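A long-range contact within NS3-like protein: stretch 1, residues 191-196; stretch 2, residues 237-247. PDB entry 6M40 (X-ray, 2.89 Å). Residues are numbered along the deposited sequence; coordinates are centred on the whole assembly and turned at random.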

# COMPACT_ATOMS: atom_id res chain seq x y z
N GLY A 191 -1.86 -31.90 8.33
CA GLY A 191 -0.44 -32.10 8.18
C GLY A 191 0.20 -30.82 7.66
O GLY A 191 -0.47 -29.80 7.45
N PRO A 192 1.52 -30.87 7.44
CA PRO A 192 2.22 -29.64 7.03
C PRO A 192 1.55 -28.99 5.83
O PRO A 192 1.16 -29.65 4.87
CB PRO A 192 3.63 -30.14 6.68
CG PRO A 192 3.44 -31.60 6.35
CD PRO A 192 2.38 -32.05 7.30
N ALA A 193 1.41 -27.67 5.91
CA ALA A 193 1.01 -26.85 4.77
C ALA A 193 1.93 -25.64 4.70
O ALA A 193 2.79 -25.43 5.57
CB ALA A 193 -0.46 -26.42 4.88
N ARG A 194 1.75 -24.85 3.65
CA ARG A 194 2.32 -23.51 3.59
C ARG A 194 1.34 -22.55 4.25
O ARG A 194 0.19 -22.43 3.82
CB ARG A 194 2.57 -23.11 2.14
CG ARG A 194 3.87 -23.61 1.51
CD ARG A 194 4.08 -22.83 0.22
NE ARG A 194 5.38 -23.02 -0.41
CZ ARG A 194 5.70 -22.53 -1.60
NH1 ARG A 194 4.81 -21.84 -2.29
NH2 ARG A 194 6.91 -22.74 -2.11
N VAL A 195 1.79 -21.87 5.31
CA VAL A 195 0.93 -21.03 6.12
C VAL A 195 1.59 -19.66 6.31
O VAL A 195 2.81 -19.51 6.19
CB VAL A 195 0.60 -21.70 7.48
CG1 VAL A 195 0.94 -20.78 8.65
CG2 VAL A 195 -0.85 -22.12 7.52
N ALA A 196 0.77 -18.66 6.63
CA ALA A 196 1.26 -17.31 6.87
C ALA A 196 0.46 -16.61 7.96
O ALA A 196 -0.77 -16.71 8.01
CB ALA A 196 1.21 -16.45 5.60
N LEU A 237 14.57 -17.35 1.23
CA LEU A 237 14.26 -18.57 1.97
C LEU A 237 12.82 -19.01 1.76
O LEU A 237 12.52 -20.21 1.87
CB LEU A 237 14.52 -18.34 3.46
CG LEU A 237 15.97 -18.04 3.86
CD1 LEU A 237 16.07 -17.75 5.35
CD2 LEU A 237 16.86 -19.20 3.48
N VAL A 238 11.92 -18.08 1.45
CA VAL A 238 10.50 -18.41 1.38
C VAL A 238 10.14 -19.31 0.21
O VAL A 238 9.04 -19.86 0.19
CB VAL A 238 9.64 -17.14 1.29
CG1 VAL A 238 9.17 -16.93 -0.14
CG2 VAL A 238 8.44 -17.24 2.22
N PHE A 239 11.03 -19.46 -0.77
CA PHE A 239 10.66 -20.09 -2.03
C PHE A 239 11.08 -21.54 -2.14
O PHE A 239 10.78 -22.18 -3.15
CB PHE A 239 11.23 -19.27 -3.19
CG PHE A 239 10.55 -17.95 -3.37
CD1 PHE A 239 9.17 -17.87 -3.40
CD2 PHE A 239 11.29 -16.78 -3.47
CE1 PHE A 239 8.53 -16.66 -3.56
CE2 PHE A 239 10.66 -15.57 -3.63
CZ PHE A 239 9.28 -15.51 -3.67
N LYS A 240 11.76 -22.08 -1.13
CA LYS A 240 12.07 -23.49 -1.13
C LYS A 240 10.86 -24.30 -0.68
O LYS A 240 9.95 -23.79 -0.01
CB LYS A 240 13.27 -23.77 -0.22
CG LYS A 240 14.54 -23.07 -0.68
CD LYS A 240 15.33 -22.51 0.49
CE LYS A 240 16.53 -21.73 0.00
NZ LYS A 240 17.27 -21.06 1.11
N GLN A 241 10.84 -25.57 -1.08
CA GLN A 241 9.78 -26.49 -0.65
C GLN A 241 10.12 -27.01 0.73
O GLN A 241 11.03 -27.84 0.89
CB GLN A 241 9.64 -27.64 -1.64
CG GLN A 241 9.42 -27.22 -3.09
CD GLN A 241 10.65 -27.43 -3.96
OE1 GLN A 241 10.89 -28.54 -4.45
NE2 GLN A 241 11.44 -26.38 -4.15
N TYR A 242 9.41 -26.52 1.75
CA TYR A 242 9.67 -26.94 3.13
C TYR A 242 8.74 -28.09 3.49
O TYR A 242 7.52 -27.89 3.51
CB TYR A 242 9.47 -25.78 4.09
CG TYR A 242 10.52 -24.70 3.94
CD1 TYR A 242 11.74 -24.79 4.59
CD2 TYR A 242 10.28 -23.58 3.14
CE1 TYR A 242 12.70 -23.80 4.46
CE2 TYR A 242 11.23 -22.59 3.01
CZ TYR A 242 12.44 -22.70 3.67
OH TYR A 242 13.39 -21.71 3.53
N PRO A 243 9.26 -29.29 3.77
CA PRO A 243 8.39 -30.47 3.89
C PRO A 243 7.74 -30.65 5.25
O PRO A 243 6.59 -31.09 5.33
CB PRO A 243 9.34 -31.63 3.58
CG PRO A 243 10.69 -31.12 4.06
CD PRO A 243 10.69 -29.64 3.79
N ARG A 244 8.46 -30.35 6.33
CA ARG A 244 7.86 -30.40 7.66
C ARG A 244 6.88 -29.25 7.88
O ARG A 244 6.04 -29.33 8.78
CB ARG A 244 8.93 -30.38 8.75
CG ARG A 244 9.87 -31.61 8.78
CD ARG A 244 9.13 -32.95 8.92
NE ARG A 244 9.72 -33.97 8.07
CZ ARG A 244 9.03 -34.87 7.37
NH1 ARG A 244 7.71 -34.89 7.41
NH2 ARG A 244 9.68 -35.76 6.62
N GLY A 245 6.97 -28.19 7.09
CA GLY A 245 6.02 -27.09 7.15
C GLY A 245 6.67 -25.72 7.18
O GLY A 245 7.75 -25.53 7.74
N MSE A 246 6.00 -24.75 6.57
CA MSE A 246 6.50 -23.38 6.56
C MSE A 246 5.50 -22.39 7.14
O MSE A 246 4.32 -22.41 6.80
CB MSE A 246 6.85 -22.96 5.13
CG MSE A 246 6.71 -21.46 4.92
SE MSE A 246 7.29 -20.88 3.14
CE MSE A 246 5.51 -20.67 2.32
N CYS A 247 5.99 -21.48 7.98
CA CYS A 247 5.13 -20.46 8.59
C CYS A 247 5.74 -19.08 8.36
O CYS A 247 6.68 -18.68 9.06
CB CYS A 247 4.93 -20.73 10.07
SG CYS A 247 3.67 -19.68 10.83

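What does the turn at the start of stretch 2 offer stretch 1? L237 to K240 form a type I beta turn, and Y242 OH donates a very short hydrogen bond (2.4 Å) to L237 O. The extended R194 side chain ends near the turn's carbonyls: V238 O lies over one face of the guanidinium, while F239 O and K240 O sit near its plane. R194 NH2 is still 3.8 Å from K240 O, so the attraction is electrostatic at most.

How does the chain approach the strand? P192 packs its ring on backbone, with CG 3.4 Å from P243 O and CB 3.3 Å from R244 O. G245 follows with a positive phi of 133°, where a CB would be jammed against the preceding carbonyl oxygen.

What joins the strands? They run parallel, R194 pairing with M246 and V195 with C247. M246 N gives a weak hydrogen bond to A193 O (3.4 Å), and M246 O accepts a stronger one from V195 N (3.0 Å). On one face, the selenomethionine M246 places CE 3.3 Å from R194 CD, methyl against aliphatic chain.

What closes the contact at C247? Its CA lies 3.5 Å from V195 O in a CA-H...O contact. On the other face, C247 SG meets V195 CG1 at 3.7 Å, an apolar pairing in a buried setting.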